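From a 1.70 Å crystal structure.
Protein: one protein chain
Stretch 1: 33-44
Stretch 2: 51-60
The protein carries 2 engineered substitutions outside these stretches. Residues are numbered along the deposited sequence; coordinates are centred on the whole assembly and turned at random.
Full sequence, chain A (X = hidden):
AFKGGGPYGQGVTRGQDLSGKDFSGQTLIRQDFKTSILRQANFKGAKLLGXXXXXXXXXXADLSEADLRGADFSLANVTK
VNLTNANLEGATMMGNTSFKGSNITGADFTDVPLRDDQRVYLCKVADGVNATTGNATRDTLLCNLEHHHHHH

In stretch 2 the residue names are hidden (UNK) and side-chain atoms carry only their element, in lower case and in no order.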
# COMPACT_ATOMS: atom_id res chain seq x y z
N PHE A 33 1.24 -5.35 -10.43
CA PHE A 33 1.09 -6.52 -9.56
C PHE A 33 -0.38 -6.97 -9.48
O PHE A 33 -0.78 -7.59 -8.47
CB PHE A 33 1.55 -6.20 -8.13
CG PHE A 33 2.99 -5.96 -8.00
CD1 PHE A 33 3.89 -7.02 -7.91
CD2 PHE A 33 3.48 -4.66 -7.92
CE1 PHE A 33 5.27 -6.76 -7.75
CE2 PHE A 33 4.85 -4.40 -7.79
CZ PHE A 33 5.74 -5.43 -7.70
N LYS A 34 -1.18 -6.68 -10.51
CA LYS A 34 -2.58 -7.12 -10.49
C LYS A 34 -2.69 -8.63 -10.26
O LYS A 34 -2.00 -9.40 -10.92
CB LYS A 34 -3.27 -6.77 -11.82
CG LYS A 34 -4.69 -7.28 -11.90
CD LYS A 34 -5.35 -6.55 -13.09
CE LYS A 34 -6.71 -7.12 -13.36
NZ LYS A 34 -7.25 -6.85 -14.74
N THR A 35 -3.54 -8.99 -9.30
CA THR A 35 -3.88 -10.37 -8.93
C THR A 35 -2.62 -11.22 -8.68
O THR A 35 -2.60 -12.44 -8.97
CB THR A 35 -4.98 -11.01 -9.88
OG1 THR A 35 -5.49 -12.24 -9.34
CG2 THR A 35 -4.49 -11.23 -11.35
N SER A 36 -1.58 -10.57 -8.15
CA SER A 36 -0.44 -11.35 -7.66
C SER A 36 -0.58 -11.71 -6.18
O SER A 36 -1.32 -11.07 -5.42
CB SER A 36 0.86 -10.63 -7.91
OG SER A 36 1.10 -10.67 -9.29
N ILE A 37 0.16 -12.76 -5.77
CA ILE A 37 0.25 -13.11 -4.37
C ILE A 37 1.55 -12.52 -3.84
O ILE A 37 2.64 -12.77 -4.37
CB ILE A 37 0.26 -14.65 -4.14
CG1 ILE A 37 -0.92 -15.33 -4.83
CG2 ILE A 37 0.24 -14.91 -2.63
CD1 ILE A 37 -0.89 -16.88 -4.65
N LEU A 38 1.42 -11.67 -2.83
CA LEU A 38 2.52 -10.90 -2.27
C LEU A 38 2.60 -11.04 -0.75
O LEU A 38 2.99 -10.08 -0.05
CB LEU A 38 2.44 -9.42 -2.71
CG LEU A 38 2.81 -9.20 -4.18
CD1 LEU A 38 2.21 -7.88 -4.66
CD2 LEU A 38 4.31 -9.21 -4.33
N ARG A 39 2.15 -12.20 -0.24
CA ARG A 39 2.17 -12.41 1.20
C ARG A 39 3.60 -12.34 1.69
O ARG A 39 4.52 -12.93 1.08
CB ARG A 39 1.59 -13.77 1.59
CG ARG A 39 0.19 -14.00 1.24
CD ARG A 39 -0.28 -15.22 2.10
NE ARG A 39 -1.67 -14.97 2.14
CZ ARG A 39 -2.52 -15.12 3.11
NH1 ARG A 39 -2.26 -15.63 4.34
NH2 ARG A 39 -3.71 -14.72 2.79
N GLN A 40 3.76 -11.59 2.77
CA GLN A 40 5.07 -11.33 3.39
C GLN A 40 6.12 -10.68 2.48
O GLN A 40 7.31 -10.77 2.76
CB GLN A 40 5.66 -12.63 3.95
CG GLN A 40 4.83 -13.29 5.00
CD GLN A 40 3.73 -14.22 4.48
OE1 GLN A 40 3.94 -15.04 3.57
NE2 GLN A 40 2.55 -14.11 5.08
N ALA A 41 5.69 -10.06 1.37
CA ALA A 41 6.64 -9.45 0.45
C ALA A 41 7.21 -8.22 1.13
O ALA A 41 6.53 -7.61 1.95
CB ALA A 41 5.99 -9.06 -0.87
N ASN A 42 8.43 -7.86 0.76
CA ASN A 42 9.10 -6.69 1.30
C ASN A 42 9.15 -5.55 0.28
O ASN A 42 9.89 -5.62 -0.72
CB ASN A 42 10.53 -7.07 1.70
CG ASN A 42 11.22 -5.98 2.53
OD1 ASN A 42 10.69 -4.90 2.75
ND2 ASN A 42 12.44 -6.29 2.98
N PHE A 43 8.33 -4.52 0.49
CA PHE A 43 8.38 -3.30 -0.32
C PHE A 43 8.87 -2.10 0.49
O PHE A 43 8.54 -0.97 0.15
CB PHE A 43 7.00 -2.93 -0.91
CG PHE A 43 6.48 -3.92 -1.95
CD1 PHE A 43 6.90 -3.84 -3.28
CD2 PHE A 43 5.59 -4.92 -1.59
CE1 PHE A 43 6.43 -4.70 -4.26
CE2 PHE A 43 5.11 -5.84 -2.58
CZ PHE A 43 5.55 -5.72 -3.91
N LYS A 44 9.61 -2.32 1.56
CA LYS A 44 9.98 -1.19 2.43
C LYS A 44 10.74 -0.13 1.64
O LYS A 44 11.70 -0.46 0.94
CB LYS A 44 10.82 -1.67 3.62
CG LYS A 44 11.27 -0.52 4.54
CD LYS A 44 11.79 -1.07 5.86
CE LYS A 44 11.97 0.06 6.86
NZ LYS A 44 12.32 -0.45 8.20
N UNK A 51 1.51 2.28 -9.15
CA UNK A 51 1.57 0.80 -9.25
C UNK A 51 0.17 0.22 -9.10
O UNK A 51 -0.67 0.84 -8.45
c UNK A 51 2.51 0.24 -8.15
N UNK A 52 -0.09 -0.96 -9.67
CA UNK A 52 -1.39 -1.61 -9.49
C UNK A 52 -1.23 -2.80 -8.55
O UNK A 52 -0.43 -3.69 -8.84
o UNK A 52 -3.21 -2.81 -10.58
c UNK A 52 -1.98 -2.12 -10.80
N UNK A 53 -1.97 -2.77 -7.46
CA UNK A 53 -2.15 -3.98 -6.56
C UNK A 53 -3.60 -4.46 -6.66
O UNK A 53 -4.13 -5.07 -5.73
c UNK A 53 0.63 -4.40 -4.92
c UNK A 53 2.43 -2.81 -4.67
c UNK A 53 0.17 -2.04 -4.87
c UNK A 53 -0.29 -3.36 -4.95
c UNK A 53 1.52 -1.76 -4.74
c UNK A 53 2.00 -4.12 -4.77
c UNK A 53 -1.77 -3.65 -5.12
N UNK A 54 -4.21 -4.25 -7.83
CA UNK A 54 -5.61 -4.58 -8.04
C UNK A 54 -5.87 -6.07 -7.76
O UNK A 54 -5.33 -6.93 -8.44
c UNK A 54 -7.48 -4.47 -9.74
c UNK A 54 -9.41 -5.87 -10.27
c UNK A 54 -10.26 -4.74 -10.18
c UNK A 54 -8.01 -5.72 -10.03
c UNK A 54 -9.73 -3.50 -9.89
c UNK A 54 -6.02 -4.28 -9.49
c UNK A 54 -8.35 -3.36 -9.67
N UNK A 55 -6.68 -6.36 -6.74
CA UNK A 55 -6.98 -7.76 -6.35
C UNK A 55 -5.72 -8.58 -6.01
O UNK A 55 -5.76 -9.82 -6.12
c UNK A 55 -8.93 -9.31 -6.88
o UNK A 55 -8.96 -9.59 -5.66
o UNK A 55 -9.86 -9.58 -7.66
c UNK A 55 -7.75 -8.50 -7.44
N UNK A 56 -4.63 -7.91 -5.64
CA UNK A 56 -3.46 -8.60 -5.08
C UNK A 56 -3.69 -9.05 -3.64
O UNK A 56 -4.55 -8.53 -2.94
c UNK A 56 -2.15 -7.76 -5.20
N UNK A 57 -2.91 -10.03 -3.20
CA UNK A 57 -2.93 -10.44 -1.80
C UNK A 57 -1.66 -9.97 -1.14
O UNK A 57 -0.56 -10.46 -1.42
c UNK A 57 -3.07 -11.96 -1.68
o UNK A 57 -3.23 -13.68 -0.03
o UNK A 57 -3.09 -11.62 0.70
c UNK A 57 -3.12 -12.44 -0.23
N UNK A 58 -1.81 -8.96 -0.29
CA UNK A 58 -0.65 -8.33 0.34
C UNK A 58 -0.44 -8.76 1.79
O UNK A 58 0.33 -8.14 2.54
c UNK A 58 1.24 -6.13 -1.22
c UNK A 58 -0.98 -4.92 -1.51
c UNK A 58 -0.75 -6.78 0.23
c UNK A 58 -0.32 -6.26 -1.15
N UNK A 59 -1.14 -9.81 2.20
CA UNK A 59 -1.21 -10.15 3.61
C UNK A 59 0.19 -10.19 4.25
O UNK A 59 1.08 -10.88 3.75
c UNK A 59 -1.90 -11.53 3.81
c UNK A 59 -1.85 -11.90 5.30
o UNK A 59 -3.26 -11.43 3.38
N UNK A 60 0.39 -9.41 5.32
CA UNK A 60 1.70 -9.41 6.01
C UNK A 60 2.88 -8.73 5.33
O UNK A 60 4.04 -8.82 5.81

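Position 51 carries one side-chain carbon, a lone CB. Its CB points toward stretch 1 but remains 5.0 Å from F33 CD2, too far for a close contact, a small filler in a buried site: A51.

Position 52 has one carbon and then one oxygen, with chi1 at t. Its backbone O accepts from F33 N at 2.8 Å, and the side-chain oxygen receives the backbone N of position 54 at 3.3 Å. Two heavy atoms without a branch make it S52, its OG tying down the chain just ahead.

Position 53 shows one carbon and then a ring of six carbons with no oxygen, so it is F53. Its CA-to-CB bond points away, yet the ring end comes back: CE1 lies 3.5 Å from F33 CD2, the two planes nearly parallel but slid apart, and its edge meets the face of the F43 ring. L38 CD1, 3.8 Å from F53 CE1, sits near the plane of the F53 ring at its edge.

Position 54 again has one carbon and a six-carbon ring, hence F54. Here chi1 is t, and the ring lies alongside the lysine chain, with CD2 3.8 Å from K34 CE. Its backbone O takes T35 N at 2.9 Å.

Position 55 has two carbons, the second bearing two oxygens: a carboxylate, D55. Exposed, it occupies a turn position with positive phi, and its backbone O receives a CA-H...O contact from T35 CA at 3.4 Å.

Position 56 has a single carbon, so A56. Its CB lies 3.5 Å from F33 O, close packing against backbone.

Position 57 has two carbons and a two-oxygen end, D57. OD2 accepts from R39 NE and NH2, each at 3.0 Å, in a salt bridge; OD1 accepts from the backbone N of position 59 at 3.1 Å.

Position 58 has four carbons forked at the second, L58; its CD2 is 3.8 Å from L38 CB and 4.1 Å from F43 CE2.

Position 59 has one carbon bearing an oxygen and a carbon, T59. OG1 donates to D57 OD1 at 2.7 Å and lies over one guanidinium face of R39.

Position 60 has no side-chain atoms; with phi at 73°, G60 fits.

The contact works by backbone register. D57 N to S36 O (2.9 Å) and L38 N to D57 O (2.7 Å) bracket a single bridge, while Q40 N to T59 O (2.9 Å) adds a further backbone hydrogen bond beyond the bridge. F33, F43 and F53 with L38 and L58 fill the buried side, while F54 lies outside it against K34; D57 and R39 pair on the more open one.

Stretch 2 (51-60) ASFFDADLTG
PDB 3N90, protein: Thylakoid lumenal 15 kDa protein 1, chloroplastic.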